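Local coordinates for protein mycosin-1 (Mycobacterium smegmatis, PDB 4KB5) that acts as a membrane-anchored, subtilisin-like serine protease that cleaves EspB and may regulate ESX-1 secretion and virulence, at residues T153-S158 against E181-K186. Sequence-based numbering, arbitrary orientation.
Sequences TQTAGS and EAACYK
Thr155 and Ala183 bring the first turn of a helix against a short strand, their CA atoms 6.0 Å apart, in a contact that illustrates how positions i and i+3 of a helix place two side chains on one face, here one apolar in its touch and one polar. The axes of helix 154-158 and strand 183-186 run at 136° to each other and come within 8.5 Å. Thr153 occupies the N-cap position, and the bond from Gly157 N to Thr153 O closes the first turn of the helix. The strand pairs antiparallel with strand 244-247, outside the parallel sheet of the subtilase core, and the disulfide from Cys184 to Cys222 ties it further.

In Thr155 the methyl CG2 stands anti to the backbone N; it touches Ala183 CB at 3.8 Å and lies 3.9 Å from Cys184 O. The same methyl approaches the Tyr185 ring obliquely, 4.2 Å from CD1, while the phenol OH of that tyrosine is bonded to Glu193. Ile159, next on the helix, also packs on Ala183 and Tyr185.

Ser158 supplies the polar half. Its OG meets Glu181 OE2 in a hydrogen bond modelled at 2.3 Å, too short to be taken at face value, which leaves its strength and detail uncertain. The Glu181 chain bends at chi2 (71°), which sets CD to one side; OE1 accepts a weak bond from Ala182 N. Gln133 touches Glu181 and gives Ser158 OG a weak hydrogen bond through NE2.

Glu181 lies about 7 Å from Ser312, assigned to the charge relay system, side chain to side chain. The contact thus sets a small apolar touch of the Thr155 methyl on Ala183 and, obliquely, Tyr185 beside a serine-carboxylate meeting of uncertain closeness near the probable catalytic serine.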
loop_
_atom_site.group_PDB
_atom_site.type_symbol
_atom_site.label_atom_id
_atom_site.label_comp_id
_atom_site.label_asym_id
_atom_site.label_seq_id
_atom_site.Cartn_x
_atom_site.Cartn_y
_atom_site.Cartn_z
ATOM N N THR A 153 -10.062 9.035 18.497
ATOM C CA THR A 153 -8.620 8.909 18.284
ATOM C C THR A 153 -8.229 9.398 16.866
ATOM O O THR A 153 -9.073 9.441 15.970
ATOM C CB THR A 153 -8.198 7.433 18.494
ATOM O OG1 THR A 153 -6.778 7.321 18.586
ATOM C CG2 THR A 153 -8.666 6.576 17.364
ATOM N N GLN A 154 -6.962 9.769 16.675
ATOM C CA GLN A 154 -6.436 10.095 15.336
ATOM C C GLN A 154 -6.504 8.902 14.380
ATOM O O GLN A 154 -6.860 9.053 13.202
ATOM C CB GLN A 154 -4.997 10.599 15.418
ATOM C CG GLN A 154 -4.875 12.106 15.333
ATOM C CD GLN A 154 -3.437 12.579 15.435
ATOM O OE1 GLN A 154 -2.994 13.006 16.499
ATOM N NE2 GLN A 154 -2.699 12.497 14.327
ATOM N N THR A 155 -6.160 7.722 14.897
ATOM C CA THR A 155 -6.295 6.465 14.151
ATOM C C THR A 155 -7.695 6.313 13.558
ATOM O O THR A 155 -7.849 6.061 12.360
ATOM C CB THR A 155 -5.969 5.255 15.051
ATOM O OG1 THR A 155 -4.678 5.443 15.632
ATOM C CG2 THR A 155 -5.971 3.957 14.250
ATOM N N ALA A 156 -8.719 6.501 14.385
ATOM C CA ALA A 156 -10.090 6.351 13.916
ATOM C C ALA A 156 -10.435 7.399 12.866
ATOM O O ALA A 156 -11.078 7.092 11.854
ATOM C CB ALA A 156 -11.066 6.405 15.086
ATOM N N GLY A 157 -10.007 8.641 13.104
ATOM C CA GLY A 157 -10.208 9.712 12.123
ATOM C C GLY A 157 -9.545 9.337 10.801
ATOM O O GLY A 157 -10.130 9.487 9.726
ATOM N N SER A 158 -8.331 8.804 10.896
ATOM C CA SER A 158 -7.602 8.369 9.719
ATOM C C SER A 158 -8.344 7.243 8.977
ATOM O O SER A 158 -8.495 7.295 7.750
ATOM C CB SER A 158 -6.193 7.952 10.098
ATOM O OG SER A 158 -5.487 7.601 8.929
ATOM N N GLU A 181 -1.368 3.870 4.046
ATOM C CA GLU A 181 -1.788 3.884 5.443
ATOM C C GLU A 181 -1.890 2.465 6.018
ATOM O O GLU A 181 -2.386 1.548 5.371
ATOM C CB GLU A 181 -3.127 4.620 5.604
ATOM C CG GLU A 181 -3.778 4.511 6.980
ATOM C CD GLU A 181 -3.043 5.292 8.058
ATOM O OE1 GLU A 181 -1.886 4.958 8.401
ATOM O OE2 GLU A 181 -3.640 6.250 8.585
ATOM N N ALA A 182 -1.375 2.312 7.225
ATOM C CA ALA A 182 -1.537 1.117 8.001
ATOM C C ALA A 182 -1.899 1.599 9.400
ATOM O O ALA A 182 -1.026 1.930 10.204
ATOM C CB ALA A 182 -0.250 0.320 8.021
ATOM N N ALA A 183 -3.195 1.660 9.674
ATOM C CA ALA A 183 -3.692 2.135 10.972
ATOM C C ALA A 183 -3.647 0.999 11.990
ATOM O O ALA A 183 -4.267 -0.046 11.780
ATOM C CB ALA A 183 -5.107 2.675 10.822
ATOM N N CYS A 184 -2.920 1.221 13.082
ATOM C CA CYS A 184 -2.636 0.204 14.095
ATOM C C CYS A 184 -3.313 0.536 15.414
ATOM O O CYS A 184 -3.292 1.682 15.852
ATOM C CB CYS A 184 -1.127 0.095 14.345
ATOM S SG CYS A 184 -0.150 -0.500 12.944
ATOM N N TYR A 185 -3.916 -0.468 16.038
ATOM C CA TYR A 185 -4.536 -0.313 17.349
ATOM C C TYR A 185 -4.653 -1.649 18.081
ATOM O O TYR A 185 -4.695 -2.716 17.452
ATOM C CB TYR A 185 -5.893 0.403 17.258
ATOM C CG TYR A 185 -6.962 -0.249 16.401
ATOM C CD1 TYR A 185 -6.994 -0.057 15.022
ATOM C CD2 TYR A 185 -7.968 -1.023 16.979
ATOM C CE1 TYR A 185 -7.984 -0.628 14.237
ATOM C CE2 TYR A 185 -8.971 -1.604 16.205
ATOM C CZ TYR A 185 -8.973 -1.407 14.831
ATOM O OH TYR A 185 -9.960 -1.972 14.046
ATOM N N LYS A 186 -4.685 -1.572 19.410
ATOM C CA LYS A 186 -4.791 -2.744 20.263
ATOM C C LYS A 186 -6.114 -3.464 20.064
ATOM O O LYS A 186 -7.150 -2.833 19.815
ATOM C CB LYS A 186 -4.621 -2.353 21.736
ATOM C CG LYS A 186 -3.205 -1.924 22.072
ATOM C CD LYS A 186 -3.033 -1.583 23.543
ATOM C CE LYS A 186 -1.664 -0.961 23.776
ATOM N NZ LYS A 186 -1.346 -0.813 25.222
#